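Local atomic coordinates of Alpha/beta hydrolase (Novosphingobium aromaticivorans, PDB entry 3BWX), a protein that probably acts as a hydrolase of the alpha/beta-hydrolase family, its substrate not established, and binds calcium in the crystal. Residues A[80-83]-A[84-87]; A[217-220]-A[221-225]. The protein carries 1 engineered substitution. All coordinates share one frame; numbering follows the deposited sequence.

Contact 1 of 2, residues A[80-83]-A[84-87]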
ATOM      1  N   PRO A  80      -0.294  -7.585 -11.141  1.00  9.02           N
ATOM      2  CA  PRO A  80      -0.541  -6.140 -11.129  1.00  9.52           C
ATOM      3  C   PRO A  80      -1.534  -5.573 -12.087  1.00  8.28           C
ATOM      4  O   PRO A  80      -2.313  -4.697 -11.688  1.00  9.84           O
ATOM      5  CB  PRO A  80       0.846  -5.541 -11.341  1.00 10.17           C
ATOM      6  CG  PRO A  80       1.749  -6.534 -10.725  1.00 14.08           C
ATOM      7  CD  PRO A  80       1.156  -7.854 -11.107  1.00 11.17           C
HETATM    8  N   MSE A  81      -1.553  -6.033 -13.330  1.00  8.23           N
HETATM    9  CA  MSE A  81      -2.571  -5.481 -14.256  1.00 11.29           C
HETATM   10  C   MSE A  81      -4.010  -5.830 -13.921  1.00 10.30           C
HETATM   11  O   MSE A  81      -4.929  -5.107 -14.280  1.00 10.90           O
HETATM   12  CB  MSE A  81      -2.219  -5.804 -15.711  1.00 11.06           C
HETATM   13  CG  MSE A  81      -0.836  -5.289 -16.108  1.00 11.49           C
HETATM   14 SE   MSE A  81      -0.481  -3.406 -15.771  0.75 22.94          SE
HETATM   15  CE  MSE A  81      -1.725  -2.739 -16.953  1.00 19.47           C
ATOM     16  N   GLN A  82      -4.203  -6.954 -13.240  1.00  8.65           N
ATOM     17  CA  GLN A  82      -5.496  -7.326 -12.735  1.00  6.96           C
ATOM     18  C   GLN A  82      -5.911  -6.429 -11.568  1.00  7.62           C
ATOM     19  O   GLN A  82      -7.026  -5.941 -11.549  1.00  9.30           O
ATOM     20  CB  GLN A  82      -5.574  -8.794 -12.357  1.00  9.70           C
ATOM     21  CG  GLN A  82      -6.977  -9.220 -11.991  1.00  9.17           C
ATOM     22  CD  GLN A  82      -7.918  -9.120 -13.148  1.00  7.91           C
ATOM     23  OE1 GLN A  82      -7.718  -9.776 -14.167  1.00 11.63           O
ATOM     24  NE2 GLN A  82      -8.936  -8.330 -13.024  1.00  8.79           N
ATOM     25  N   TYR A  83      -4.985  -6.166 -10.638  1.00  9.71           N
ATOM     26  CA  TYR A  83      -5.306  -5.236  -9.571  1.00  7.80           C
ATOM     27  C   TYR A  83      -5.647  -3.862 -10.135  1.00  9.34           C
ATOM     28  O   TYR A  83      -6.561  -3.211  -9.629  1.00  8.71           O
ATOM     29  CB  TYR A  83      -4.177  -5.123  -8.594  1.00  7.99           C
ATOM     30  CG  TYR A  83      -3.608  -6.448  -8.159  1.00  6.63           C
ATOM     31  CD1 TYR A  83      -4.430  -7.529  -7.907  1.00  8.36           C
ATOM     32  CD2 TYR A  83      -2.217  -6.597  -7.862  1.00  6.48           C
ATOM     33  CE1 TYR A  83      -3.899  -8.746  -7.496  1.00  6.59           C
ATOM     34  CE2 TYR A  83      -1.681  -7.826  -7.472  1.00  5.90           C
ATOM     35  CZ  TYR A  83      -2.529  -8.898  -7.290  1.00  5.97           C
ATOM     36  OH  TYR A  83      -2.004 -10.113  -6.919  1.00  7.90           O
ATOM     37  N   LEU A  84      -4.928  -3.434 -11.162  1.00 10.45           N
ATOM     38  CA  LEU A  84      -5.213  -2.129 -11.798  1.00  8.15           C
ATOM     39  C   LEU A  84      -6.655  -2.133 -12.373  1.00  9.70           C
ATOM     40  O   LEU A  84      -7.420  -1.191 -12.140  1.00  8.53           O
ATOM     41  CB  LEU A  84      -4.205  -1.839 -12.906  1.00  8.56           C
ATOM     42  CG  LEU A  84      -4.456  -0.607 -13.775  1.00 10.15           C
ATOM     43  CD1 LEU A  84      -4.394   0.623 -12.912  1.00 12.58           C
ATOM     44  CD2 LEU A  84      -3.360  -0.548 -14.866  1.00 10.90           C
ATOM     45  N   GLN A  85      -7.025  -3.209 -13.101  1.00  8.77           N
ATOM     46  CA  GLN A  85      -8.378  -3.328 -13.621  1.00  8.81           C
ATOM     47  C   GLN A  85      -9.431  -3.310 -12.499  1.00  7.96           C
ATOM     48  O   GLN A  85     -10.464  -2.692 -12.615  1.00 10.16           O
ATOM     49  CB  GLN A  85      -8.568  -4.580 -14.492  1.00 10.55           C
ATOM     50  CG  GLN A  85      -9.987  -4.665 -15.147  1.00 17.57           C
ATOM     51  CD  GLN A  85     -10.385  -6.074 -15.706  1.00 21.95           C
ATOM     52  OE1 GLN A  85     -10.836  -6.987 -14.975  1.00 17.49           O
ATOM     53  NE2 GLN A  85     -10.257  -6.222 -17.034  1.00 29.60           N
ATOM     54  N   ASP A  86      -9.143  -3.991 -11.395  1.00  7.39           N
ATOM     55  CA  ASP A  86     -10.065  -4.052 -10.298  1.00  9.33           C
ATOM     56  C   ASP A  86     -10.219  -2.648  -9.690  1.00  7.66           C
ATOM     57  O   ASP A  86     -11.297  -2.292  -9.260  1.00  9.26           O
ATOM     58  CB  ASP A  86      -9.569  -5.060  -9.237  1.00  8.83           C
ATOM     59  CG  ASP A  86      -9.562  -6.492  -9.718  1.00  7.98           C
ATOM     60  OD1 ASP A  86     -10.253  -6.845 -10.705  1.00  9.51           O
ATOM     61  OD2 ASP A  86      -8.925  -7.308  -9.022  1.00 10.83           O
ATOM     62  N   LEU A  87      -9.141  -1.885  -9.620  1.00  7.42           N
ATOM     63  CA  LEU A  87      -9.263  -0.523  -9.087  1.00  6.99           C
ATOM     64  C   LEU A  87     -10.062   0.378 -10.064  1.00  8.22           C
ATOM     65  O   LEU A  87     -10.829   1.240  -9.629  1.00  8.70           O
ATOM     66  CB  LEU A  87      -7.904   0.080  -8.843  1.00  7.05           C
ATOM     67  CG  LEU A  87      -7.205  -0.454  -7.572  1.00  8.95           C
ATOM     68  CD1 LEU A  87      -5.694  -0.185  -7.652  1.00  8.61           C
ATOM     69  CD2 LEU A  87      -7.858   0.063  -6.307  1.00  9.83           C
TER
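Gln82 reaches forward along the first turns of helix 80-94 to Gln85 and Asp86. Its CB starts away from the next turn, with CG anti to the backbone N (chi1 -173°); a bend at chi2 then turns the amide toward Gln85 and Asp86. Gln82 CG passes 4.0 Å from Asp86 OD2, and at the tip NE2 donates twice. Gln82 NE2 bonds Gln85 OE1 (3.0 Å) from above the carbonyl plane, the two amides being turned steeply against each other. Gln82 NE2 also reaches Asp86 OD1 (3.1 Å), again from above the acceptor's plane. Both acceptors lie close to the amide plane of Gln82. Without this amide, as with an alanine here, Gln85 OE1 and Asp86 OD1 would probably lose their shared donor, although Ser13 also bonds OE1 and Arg64 forms a salt bridge with Asp86 OD2. Beside this polar group, Met81, a selenomethionine, folds back so that Met81 CE presses on Leu84 CD2 at 3.4 Å, a tight contact. Helical backbone bonds link Leu84 through Leu87 to the residues four before them. Tyr83 and Leu84 pack on helix 106-117, while Trp10 of strand 6-11 donates to Asp86 O.

Contact 2 of 2, residues A[217-220]-A[221-225]; sequences DMWP and LFDAL
Trp219 and Phe222 form the aromatic part of this helix start, an offset edge-to-face pair. Their side chains run side by side, and the six-membered ring of the indole turns its edge toward the phenyl face, with planes at 84° and centroids 5.6 Å apart. The nearest carbons are Trp219 CZ3 and Phe222 CD2, at 3.7 Å. Phe222 has CG anti to its own N (chi1 170°), which sends its ring out alongside the indole. Apolar contact continues more loosely between Met218 CG, of a selenomethionine, and Leu221 CD1, 4.2 Å apart. Among the polar interactions, Asp217 OD1 accepts from Trp219 N (3.0 Å), a capping bond that satisfies an amide of the opening turn. Met218 O then accepts from Phe222 N at 3.0 Å, with a weak second bond from Leu221 N, and Trp219 O and Pro220 O receive Asp223 N and Ala224 N. Beyond the segment, Trp219 NE1 bonds Glu133 and Asp223 forms a salt bridge with Arg252. The arrangement is that of a side-chain-capped helix N-terminus. In this alpha/beta-hydrolase fold the short helix 219-225 leads toward strand 230-235, packing Leu221 and Leu225 on helix 106-117 and Phe222 on strand 122-128.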
ATOM      1  N   ASP A 217      10.615   0.356 -18.736  1.00 25.06           N
ATOM      2  CA  ASP A 217      11.226   1.500 -18.070  1.00 23.28           C
ATOM      3  C   ASP A 217      10.058   2.214 -17.402  1.00 19.93           C
ATOM      4  O   ASP A 217       9.115   2.624 -18.087  1.00 21.65           O
ATOM      5  CB  ASP A 217      11.933   2.355 -19.122  1.00 24.53           C
ATOM      6  CG  ASP A 217      12.424   3.687 -18.609  1.00 26.01           C
ATOM      7  OD1 ASP A 217      12.394   3.984 -17.378  1.00 16.58           O
ATOM      8  OD2 ASP A 217      12.862   4.441 -19.503  1.00 29.40           O
HETATM    9  N   MSE A 218      10.085   2.303 -16.067  1.00 18.25           N
HETATM   10  CA  MSE A 218       8.993   2.972 -15.330  1.00 16.65           C
HETATM   11  C   MSE A 218       9.159   4.449 -15.082  1.00 13.84           C
HETATM   12  O   MSE A 218       8.233   5.092 -14.575  1.00 11.34           O
HETATM   13  CB  MSE A 218       8.708   2.264 -14.023  1.00 16.30           C
HETATM   14  CG  MSE A 218       8.228   0.841 -14.282  1.00 22.22           C
HETATM   15 SE   MSE A 218       7.646   0.048 -12.655  0.75 30.75          SE
HETATM   16  CE  MSE A 218       9.384  -0.113 -11.769  1.00 30.84           C
ATOM     17  N   TRP A 219      10.272   5.017 -15.510  1.00 12.11           N
ATOM     18  CA  TRP A 219      10.413   6.472 -15.411  1.00 11.68           C
ATOM     19  C   TRP A 219       9.270   7.255 -16.085  1.00 10.27           C
ATOM     20  O   TRP A 219       8.813   8.248 -15.523  1.00  9.20           O
ATOM     21  CB  TRP A 219      11.784   6.886 -15.896  1.00 11.29           C
ATOM     22  CG  TRP A 219      12.808   6.659 -14.850  1.00 13.24           C
ATOM     23  CD1 TRP A 219      13.748   5.682 -14.829  1.00 16.10           C
ATOM     24  CD2 TRP A 219      12.972   7.407 -13.649  1.00 15.26           C
ATOM     25  NE1 TRP A 219      14.507   5.786 -13.691  1.00 17.54           N
ATOM     26  CE2 TRP A 219      14.054   6.846 -12.950  1.00 14.64           C
ATOM     27  CE3 TRP A 219      12.331   8.515 -13.113  1.00  8.77           C
ATOM     28  CZ2 TRP A 219      14.506   7.366 -11.723  1.00 17.04           C
ATOM     29  CZ3 TRP A 219      12.766   9.028 -11.892  1.00 16.64           C
ATOM     30  CH2 TRP A 219      13.849   8.463 -11.218  1.00 12.38           C
ATOM     31  N   PRO A 220       8.817   6.819 -17.277  1.00  9.78           N
ATOM     32  CA  PRO A 220       7.681   7.514 -17.896  1.00  9.25           C
ATOM     33  C   PRO A 220       6.418   7.512 -17.061  1.00  9.83           C
ATOM     34  O   PRO A 220       5.698   8.492 -17.064  1.00 10.97           O
ATOM     35  CB  PRO A 220       7.463   6.705 -19.197  1.00 10.39           C
ATOM     36  CG  PRO A 220       8.825   6.219 -19.537  1.00 12.99           C
ATOM     37  CD  PRO A 220       9.373   5.806 -18.192  1.00 11.77           C
ATOM     38  N   LEU A 221       6.164   6.431 -16.330  1.00  9.54           N
ATOM     39  CA  LEU A 221       4.988   6.347 -15.460  1.00  9.98           C
ATOM     40  C   LEU A 221       5.180   7.308 -14.253  1.00 11.72           C
ATOM     41  O   LEU A 221       4.272   8.029 -13.845  1.00 12.66           O
ATOM     42  CB  LEU A 221       4.753   4.913 -14.982  1.00 12.36           C
ATOM     43  CG  LEU A 221       4.480   3.871 -16.060  1.00 14.32           C
ATOM     44  CD1 LEU A 221       4.481   2.500 -15.409  1.00 16.73           C
ATOM     45  CD2 LEU A 221       3.142   4.108 -16.717  1.00 16.82           C
ATOM     46  N   PHE A 222       6.376   7.347 -13.705  1.00  9.74           N
ATOM     47  CA  PHE A 222       6.642   8.278 -12.624  1.00  9.30           C
ATOM     48  C   PHE A 222       6.463   9.701 -13.096  1.00 10.24           C
ATOM     49  O   PHE A 222       5.828  10.541 -12.464  1.00 10.80           O
ATOM     50  CB  PHE A 222       8.070   8.081 -12.083  1.00  9.80           C
ATOM     51  CG  PHE A 222       8.483   9.176 -11.141  1.00  7.22           C
ATOM     52  CD1 PHE A 222       8.039   9.203  -9.815  1.00  7.68           C
ATOM     53  CD2 PHE A 222       9.240  10.245 -11.590  1.00 13.38           C
ATOM     54  CE1 PHE A 222       8.305  10.287  -8.987  1.00 10.69           C
ATOM     55  CE2 PHE A 222       9.490  11.323 -10.754  1.00 11.41           C
ATOM     56  CZ  PHE A 222       9.069  11.325  -9.460  1.00 11.26           C
ATOM     57  N   ASP A 223       7.025   9.969 -14.262  1.00  8.77           N
ATOM     58  CA  ASP A 223       7.023  11.349 -14.752  1.00 10.41           C
ATOM     59  C   ASP A 223       5.626  11.861 -15.016  1.00 12.03           C
ATOM     60  O   ASP A 223       5.320  13.039 -14.720  1.00 12.01           O
ATOM     61  CB  ASP A 223       7.935  11.500 -15.960  1.00  9.99           C
ATOM     62  CG  ASP A 223       9.344  11.838 -15.568  1.00 13.56           C
ATOM     63  OD1 ASP A 223       9.496  12.834 -14.826  1.00 18.06           O
ATOM     64  OD2 ASP A 223      10.312  11.175 -15.998  1.00 17.64           O
ATOM     65  N   ALA A 224       4.733  10.991 -15.486  1.00 12.01           N
ATOM     66  CA  ALA A 224       3.365  11.408 -15.692  1.00 11.44           C
ATOM     67  C   ALA A 224       2.698  11.727 -14.353  1.00  9.98           C
ATOM     68  O   ALA A 224       2.008  12.732 -14.219  1.00 10.91           O
ATOM     69  CB  ALA A 224       2.570  10.355 -16.470  1.00 12.63           C
ATOM     70  N   LEU A 225       2.915  10.865 -13.363  1.00 10.87           N
ATOM     71  CA  LEU A 225       2.438  11.157 -12.007  1.00 10.80           C
ATOM     72  C   LEU A 225       2.990  12.469 -11.434  1.00  9.82           C
ATOM     73  O   LEU A 225       2.261  13.237 -10.790  1.00 10.06           O
ATOM     74  CB  LEU A 225       2.743   9.993 -11.036  1.00 11.30           C
ATOM     75  CG  LEU A 225       2.221  10.085  -9.595  1.00  9.99           C
ATOM     76  CD1 LEU A 225       0.678  10.209  -9.510  1.00 10.49           C
ATOM     77  CD2 LEU A 225       2.671   8.882  -8.803  1.00  9.48           C
TER

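Both contacts are local, each within the opening turns of one helix, and both mix core and surface: contact 1 has Tyr83, Asp86 and Leu87 buried beside exposed Met81 and Gln85, contact 2 Met218 and Phe222 buried beside exposed Pro220. Their centres lie 18 Å apart and they do not touch, yet both pack leucines on helix 106-117, even sharing Leu113: Leu84 comes from contact 1 and Leu221 from contact 2. The side chains of contact 1 meet chiefly through amide and carboxylate bonds, with the side chain of Pro80 about 6 Å from a bound calcium ion. Contact 2 relies more on paired aromatic rings and lies away from the calcium site of Pro205 and Ala208.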